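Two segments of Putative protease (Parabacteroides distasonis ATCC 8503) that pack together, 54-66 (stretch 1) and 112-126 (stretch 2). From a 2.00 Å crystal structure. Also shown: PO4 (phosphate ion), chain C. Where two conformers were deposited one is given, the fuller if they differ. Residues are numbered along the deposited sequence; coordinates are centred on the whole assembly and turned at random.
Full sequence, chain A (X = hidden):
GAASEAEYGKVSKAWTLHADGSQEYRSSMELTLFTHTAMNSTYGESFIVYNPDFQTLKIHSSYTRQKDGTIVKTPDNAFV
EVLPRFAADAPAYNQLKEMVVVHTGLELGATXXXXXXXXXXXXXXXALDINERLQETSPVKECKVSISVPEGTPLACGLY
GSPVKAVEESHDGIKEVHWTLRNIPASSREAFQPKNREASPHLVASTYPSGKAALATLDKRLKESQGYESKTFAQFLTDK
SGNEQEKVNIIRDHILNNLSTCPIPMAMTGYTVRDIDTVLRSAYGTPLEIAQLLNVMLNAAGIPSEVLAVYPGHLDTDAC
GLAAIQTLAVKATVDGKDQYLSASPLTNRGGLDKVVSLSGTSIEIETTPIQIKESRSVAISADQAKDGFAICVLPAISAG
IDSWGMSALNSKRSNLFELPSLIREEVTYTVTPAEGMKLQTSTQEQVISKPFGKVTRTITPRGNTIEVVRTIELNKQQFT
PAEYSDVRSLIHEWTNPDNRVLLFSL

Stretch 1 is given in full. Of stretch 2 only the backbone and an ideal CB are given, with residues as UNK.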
# COMPACT_ATOMS: atom_id res chain seq x y z
N PHE A 54 14.97 20.67 8.09
CA PHE A 54 15.33 20.18 9.42
C PHE A 54 16.38 19.09 9.41
O PHE A 54 16.82 18.66 10.50
CB PHE A 54 14.09 19.63 10.11
CG PHE A 54 13.02 20.68 10.37
CD1 PHE A 54 12.10 21.00 9.39
CD2 PHE A 54 12.95 21.33 11.59
CE1 PHE A 54 11.13 22.00 9.62
CE2 PHE A 54 11.97 22.31 11.82
CZ PHE A 54 11.07 22.63 10.84
N GLN A 55 16.78 18.62 8.23
CA GLN A 55 17.70 17.50 8.18
C GLN A 55 18.93 17.80 7.37
O GLN A 55 18.88 18.53 6.37
CB GLN A 55 17.02 16.25 7.61
CG GLN A 55 15.75 15.88 8.36
CD GLN A 55 15.09 14.62 7.85
OE1 GLN A 55 14.79 14.51 6.67
NE2 GLN A 55 14.85 13.68 8.74
N THR A 56 20.04 17.19 7.76
CA THR A 56 21.20 17.22 6.87
C THR A 56 21.70 15.81 6.61
O THR A 56 21.61 14.90 7.46
CB THR A 56 22.34 18.06 7.41
OG1 THR A 56 22.76 17.51 8.66
CG2 THR A 56 21.92 19.51 7.55
N LEU A 57 22.17 15.63 5.39
CA LEU A 57 22.70 14.36 4.92
C LEU A 57 24.20 14.39 5.01
O LEU A 57 24.82 15.31 4.52
CB LEU A 57 22.31 14.12 3.46
CG LEU A 57 22.85 12.85 2.76
CD1 LEU A 57 22.42 11.58 3.45
CD2 LEU A 57 22.36 12.88 1.27
N LYS A 58 24.78 13.41 5.66
CA LYS A 58 26.22 13.31 5.74
C LYS A 58 26.67 11.98 5.18
O LYS A 58 26.28 10.91 5.69
CB LYS A 58 26.61 13.43 7.20
CG LYS A 58 28.00 13.08 7.54
CD LYS A 58 29.01 13.95 6.83
CE LYS A 58 30.39 13.77 7.47
NZ LYS A 58 30.24 13.71 8.97
N ILE A 59 27.51 12.00 4.16
CA ILE A 59 27.97 10.75 3.56
C ILE A 59 29.26 10.41 4.26
O ILE A 59 30.20 11.16 4.18
CB ILE A 59 28.21 10.92 2.06
CG1 ILE A 59 26.93 11.42 1.34
CG2 ILE A 59 28.73 9.61 1.44
CD1 ILE A 59 25.85 10.43 1.24
N HIS A 60 29.32 9.29 4.95
CA HIS A 60 30.52 8.92 5.65
C HIS A 60 31.51 8.27 4.71
O HIS A 60 32.71 8.49 4.83
CB HIS A 60 30.20 7.96 6.80
CG HIS A 60 29.32 8.57 7.85
ND1 HIS A 60 29.73 9.63 8.64
CD2 HIS A 60 28.04 8.29 8.22
CE1 HIS A 60 28.74 9.97 9.45
NE2 HIS A 60 27.70 9.19 9.20
N SER A 61 31.02 7.41 3.82
CA SER A 61 31.83 6.83 2.83
C SER A 61 30.94 6.27 1.71
O SER A 61 29.76 5.93 1.91
CB SER A 61 32.72 5.72 3.42
OG SER A 61 31.89 4.70 3.94
N SER A 62 31.53 6.23 0.52
CA SER A 62 30.89 5.72 -0.68
C SER A 62 31.99 5.29 -1.66
O SER A 62 32.78 6.12 -2.18
CB SER A 62 29.93 6.76 -1.30
OG SER A 62 29.31 6.25 -2.51
N TYR A 63 32.06 3.98 -1.87
CA TYR A 63 33.03 3.38 -2.78
C TYR A 63 32.58 2.01 -3.24
O TYR A 63 31.70 1.38 -2.66
CB TYR A 63 34.42 3.28 -2.15
CG TYR A 63 34.52 2.47 -0.87
CD1 TYR A 63 34.31 3.05 0.39
CD2 TYR A 63 34.86 1.13 -0.92
CE1 TYR A 63 34.42 2.30 1.54
CE2 TYR A 63 34.99 0.40 0.22
CZ TYR A 63 34.77 0.98 1.44
OH TYR A 63 34.89 0.19 2.56
N THR A 64 33.22 1.55 -4.31
CA THR A 64 33.03 0.19 -4.81
C THR A 64 34.32 -0.58 -4.64
O THR A 64 35.41 -0.08 -5.00
CB THR A 64 32.66 0.22 -6.28
OG1 THR A 64 31.46 0.99 -6.42
CG2 THR A 64 32.51 -1.20 -6.84
N ARG A 65 34.20 -1.78 -4.09
CA ARG A 65 35.34 -2.68 -3.97
C ARG A 65 35.23 -3.77 -5.01
O ARG A 65 34.30 -4.58 -4.98
CB ARG A 65 35.43 -3.29 -2.59
CG ARG A 65 36.61 -4.26 -2.42
CD ARG A 65 36.68 -4.76 -0.97
NE ARG A 65 37.93 -5.50 -0.69
CZ ARG A 65 38.30 -6.67 -1.26
NH1 ARG A 65 37.55 -7.30 -2.17
NH2 ARG A 65 39.47 -7.23 -0.92
N GLN A 66 36.17 -3.78 -5.95
CA GLN A 66 36.20 -4.83 -7.00
C GLN A 66 36.79 -6.10 -6.44
O GLN A 66 37.46 -6.07 -5.42
CB GLN A 66 36.98 -4.34 -8.22
CG GLN A 66 36.36 -3.05 -8.79
CD GLN A 66 37.09 -2.49 -9.97
OE1 GLN A 66 38.26 -2.77 -10.17
NE2 GLN A 66 36.40 -1.66 -10.76
N UNK A 112 29.43 -2.78 -3.48
CA UNK A 112 29.14 -1.38 -3.17
C UNK A 112 29.15 -1.18 -1.68
O UNK A 112 28.45 -1.89 -0.97
CB UNK A 112 27.79 -0.95 -3.76
N UNK A 113 29.89 -0.17 -1.23
CA UNK A 113 29.89 0.25 0.19
C UNK A 113 29.31 1.64 0.29
O UNK A 113 29.78 2.58 -0.37
CB UNK A 113 31.30 0.22 0.79
N UNK A 114 28.29 1.81 1.11
CA UNK A 114 27.72 3.13 1.36
C UNK A 114 27.33 3.24 2.82
O UNK A 114 26.56 2.42 3.34
CB UNK A 114 26.51 3.39 0.46
N UNK A 115 27.74 4.33 3.44
CA UNK A 115 27.54 4.59 4.86
C UNK A 115 27.19 6.06 4.97
O UNK A 115 27.99 6.92 4.56
CB UNK A 115 28.77 4.23 5.70
N UNK A 116 25.97 6.36 5.42
CA UNK A 116 25.53 7.75 5.56
C UNK A 116 24.68 7.95 6.79
O UNK A 116 24.08 6.98 7.32
CB UNK A 116 24.75 8.19 4.32
N UNK A 117 24.56 9.21 7.19
CA UNK A 117 23.63 9.61 8.24
C UNK A 117 22.71 10.70 7.76
O UNK A 117 23.10 11.59 6.98
CB UNK A 117 24.39 10.08 9.49
N UNK A 118 21.51 10.68 8.32
CA UNK A 118 20.58 11.78 8.25
C UNK A 118 20.46 12.31 9.69
O UNK A 118 20.10 11.58 10.61
CB UNK A 118 19.23 11.35 7.67
N UNK A 119 20.81 13.59 9.87
CA UNK A 119 20.80 14.23 11.17
C UNK A 119 19.62 15.20 11.21
O UNK A 119 19.52 16.08 10.36
CB UNK A 119 22.12 14.95 11.45
N UNK A 120 18.75 15.01 12.18
CA UNK A 120 17.51 15.82 12.30
C UNK A 120 17.64 16.73 13.50
O UNK A 120 17.91 16.28 14.62
CB UNK A 120 16.27 14.94 12.43
N UNK A 121 17.44 18.01 13.27
CA UNK A 121 17.51 19.00 14.34
C UNK A 121 16.30 18.93 15.28
O UNK A 121 15.29 18.35 14.94
CB UNK A 121 17.62 20.40 13.74
N UNK A 122 16.43 19.52 16.49
CA UNK A 122 15.30 19.49 17.41
C UNK A 122 14.08 20.13 16.80
O UNK A 122 14.20 20.97 15.95
CB UNK A 122 15.65 20.19 18.72
N UNK A 123 12.90 19.72 17.21
CA UNK A 123 11.67 20.39 16.82
C UNK A 123 11.00 19.89 15.55
O UNK A 123 10.10 20.55 15.04
CB UNK A 123 11.96 21.88 16.66
N UNK A 124 11.45 18.79 14.98
CA UNK A 124 10.88 18.29 13.74
C UNK A 124 10.10 17.02 14.04
O UNK A 124 8.96 16.89 13.65
CB UNK A 124 11.97 18.03 12.69
N UNK A 125 10.70 16.06 14.73
CA UNK A 125 9.96 14.84 15.06
C UNK A 125 9.53 14.88 16.52
O UNK A 125 10.36 15.10 17.38
CB UNK A 125 10.81 13.60 14.78
N UNK A 126 8.24 14.62 16.80
CA UNK A 126 7.79 14.56 18.19
C UNK A 126 8.42 13.43 19.00
O UNK A 126 8.52 13.55 20.21
CB UNK A 126 6.27 14.41 18.22
P PO4 C . 33.78 -6.06 5.35
O1 PO4 C . 34.76 -6.91 6.12
O2 PO4 C . 34.47 -5.21 4.28
O3 PO4 C . 32.77 -7.01 4.72
O4 PO4 C . 32.99 -5.25 6.36

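Residues 112-120 form a strand antiparallel to strand 55-65, so side chains alternate between the two sheet faces.

Position 112 pairs with T64, and its ideal CB lies 4.9 Å from T64 OG1. The strand backbone angles suit a beta-branched residue, but stretch 1 leaves the polarity open: valine, isoleucine or threonine would all do. It is I112.

At 113 the ideal CB sits 3.6 Å from Y63 CZ, over the ring of Y63, which leans across its partner. Any flat or apolar group could cover this surface. Y113 does so: its CB lies 3.6 Å from the centroid of the Y63 ring, and the two rings run nearly parallel but slid apart, centroids 4.6 Å apart. Y113 OH donates to PO4 O2 at 2.6 Å, a phosphate probably from the crystallisation liquor.

Position 114 joins the face of S62 and I59, where modest apolar side chains would suit. L114, with chi1 t, brings CD1 to 3.7 Å from S62 CB and 4.4 Å from I59 CG2.

Position 115 lies at the beta bulge, where its carbonyl O accepts from both H60 N (2.7 Å) and S61 N (3.2 Å). The ideal CB is 3.6 Å from S61 OG, so a small or polar residue is plausible. D115 reaches S61 through water 2, which donates to D115 OD2 (2.7 Å) and lies 2.7 Å from S61 OG.

Position 116 points to the face carrying L57 and I59, its ideal CB 4.2 Å from L57 CD1 and 4.0 Å from I59 CD1; an aliphatic or aromatic residue would fit. In Y116, CD2 packs 3.6 Å from L57 CD1, while the end of the side chain leads away.

At 117 the ideal CB is only 3.4 Å from H60 NE2, which calls for something short, preferably with an acceptor: serine, threonine or perhaps aspartate. S117 OG accepts from H60 NE2 at 2.7 Å, near the plane of the imidazole.

Position 118 faces L57 and the amide end of Q55, and suits an aliphatic side chain. I118 CG1 lies 4.2 Å from L57 CD1.

Position 119 stands beside T56, with room for many residues; I119 CB is 3.8 Å from T56 OG1.

At 120 the ideal CB is 4.2 Å from Q55 NE2, a donor that invites a short acceptor. T120 OG1 accepts from it at 3.0 Å.

Position 121 points sideways and tolerates long chains. K121 CE lies 3.7 Å from F54 CD2.

Position 122, pointing away, is P122. Position 123 has phi 90°, where a CB would jam against the preceding carbonyl; it is G123.

Position 124 points toward F54, its ideal CB 3.6 Å from F54 CD2, favouring an apolar or aromatic residue. Y124 lies nearly parallel to the F54 ring but slid, with F54 CB over its face.

Position 125 points sideways, leaving its choice open; Y125 OH shares water 1 with Q55 NE2. Position 126, out of reach, is P126.

Stretch 2, residues 112-126: IYLDYSIITKPGYYP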
# COMPACT_ATOMS: atom_id res chain seq x y z
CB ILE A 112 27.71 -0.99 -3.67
CG1 ILE A 112 27.64 -1.06 -5.20
CG2 ILE A 112 27.28 0.40 -3.14
CD1 ILE A 112 26.14 -1.14 -5.78
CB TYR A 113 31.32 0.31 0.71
CG TYR A 113 31.93 -1.01 1.04
CD1 TYR A 113 32.29 -1.89 0.04
CD2 TYR A 113 32.18 -1.37 2.37
CE1 TYR A 113 32.86 -3.12 0.32
CE2 TYR A 113 32.77 -2.63 2.67
CZ TYR A 113 33.11 -3.47 1.63
OH TYR A 113 33.69 -4.71 1.88
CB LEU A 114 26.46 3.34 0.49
CG LEU A 114 25.72 4.67 0.62
CD1 LEU A 114 26.65 5.87 0.24
CD2 LEU A 114 24.40 4.68 -0.23
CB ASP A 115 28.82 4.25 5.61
CG ASP A 115 28.69 4.42 7.13
OD1 ASP A 115 27.64 4.89 7.61
OD2 ASP A 115 29.68 4.14 7.84
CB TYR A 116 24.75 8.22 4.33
CG TYR A 116 23.40 7.60 4.16
CD1 TYR A 116 23.23 6.43 3.44
CD2 TYR A 116 22.27 8.19 4.73
CE1 TYR A 116 21.97 5.84 3.29
CE2 TYR A 116 21.01 7.62 4.58
CZ TYR A 116 20.87 6.44 3.87
OH TYR A 116 19.60 5.91 3.74
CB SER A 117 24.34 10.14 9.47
OG SER A 117 25.15 9.16 10.10
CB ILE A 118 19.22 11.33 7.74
CG1 ILE A 118 19.37 10.81 6.29
CG2 ILE A 118 18.20 12.49 7.86
CD1 ILE A 118 18.10 10.14 5.72
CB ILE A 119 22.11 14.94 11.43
CG1 ILE A 119 23.25 13.91 11.41
CG2 ILE A 119 22.06 15.73 12.80
CD1 ILE A 119 24.47 14.42 10.83
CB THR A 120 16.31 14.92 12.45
OG1 THR A 120 16.24 14.03 11.32
CG2 THR A 120 15.04 15.71 12.56
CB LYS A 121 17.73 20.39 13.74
CG LYS A 121 16.52 21.04 13.11
CD LYS A 121 17.02 22.37 12.47
CE LYS A 121 15.92 23.38 12.24
NZ LYS A 121 16.52 24.58 11.54
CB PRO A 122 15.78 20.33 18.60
CG PRO A 122 17.24 20.32 18.53
CD PRO A 122 17.57 20.24 17.06
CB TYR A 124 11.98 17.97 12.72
CG TYR A 124 11.49 17.54 11.38
CD1 TYR A 124 10.63 18.34 10.64
CD2 TYR A 124 11.86 16.31 10.83
CE1 TYR A 124 10.16 17.96 9.39
CE2 TYR A 124 11.40 15.91 9.55
CZ TYR A 124 10.55 16.75 8.84
OH TYR A 124 10.06 16.39 7.59
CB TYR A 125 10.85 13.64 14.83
CG TYR A 125 11.08 13.32 13.38
CD1 TYR A 125 10.04 13.34 12.46
CD2 TYR A 125 12.33 12.94 12.94
CE1 TYR A 125 10.27 13.02 11.12
CE2 TYR A 125 12.55 12.58 11.60
CZ TYR A 125 11.51 12.66 10.70
OH TYR A 125 11.72 12.32 9.37
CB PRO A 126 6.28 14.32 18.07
CG PRO A 126 5.91 14.76 16.74
CD PRO A 126 7.11 14.50 15.87
O HOH W 1 13.70 11.05 8.62
O HOH W 2 32.11 4.30 6.61
O HOH W 3 28.63 3.69 -2.56
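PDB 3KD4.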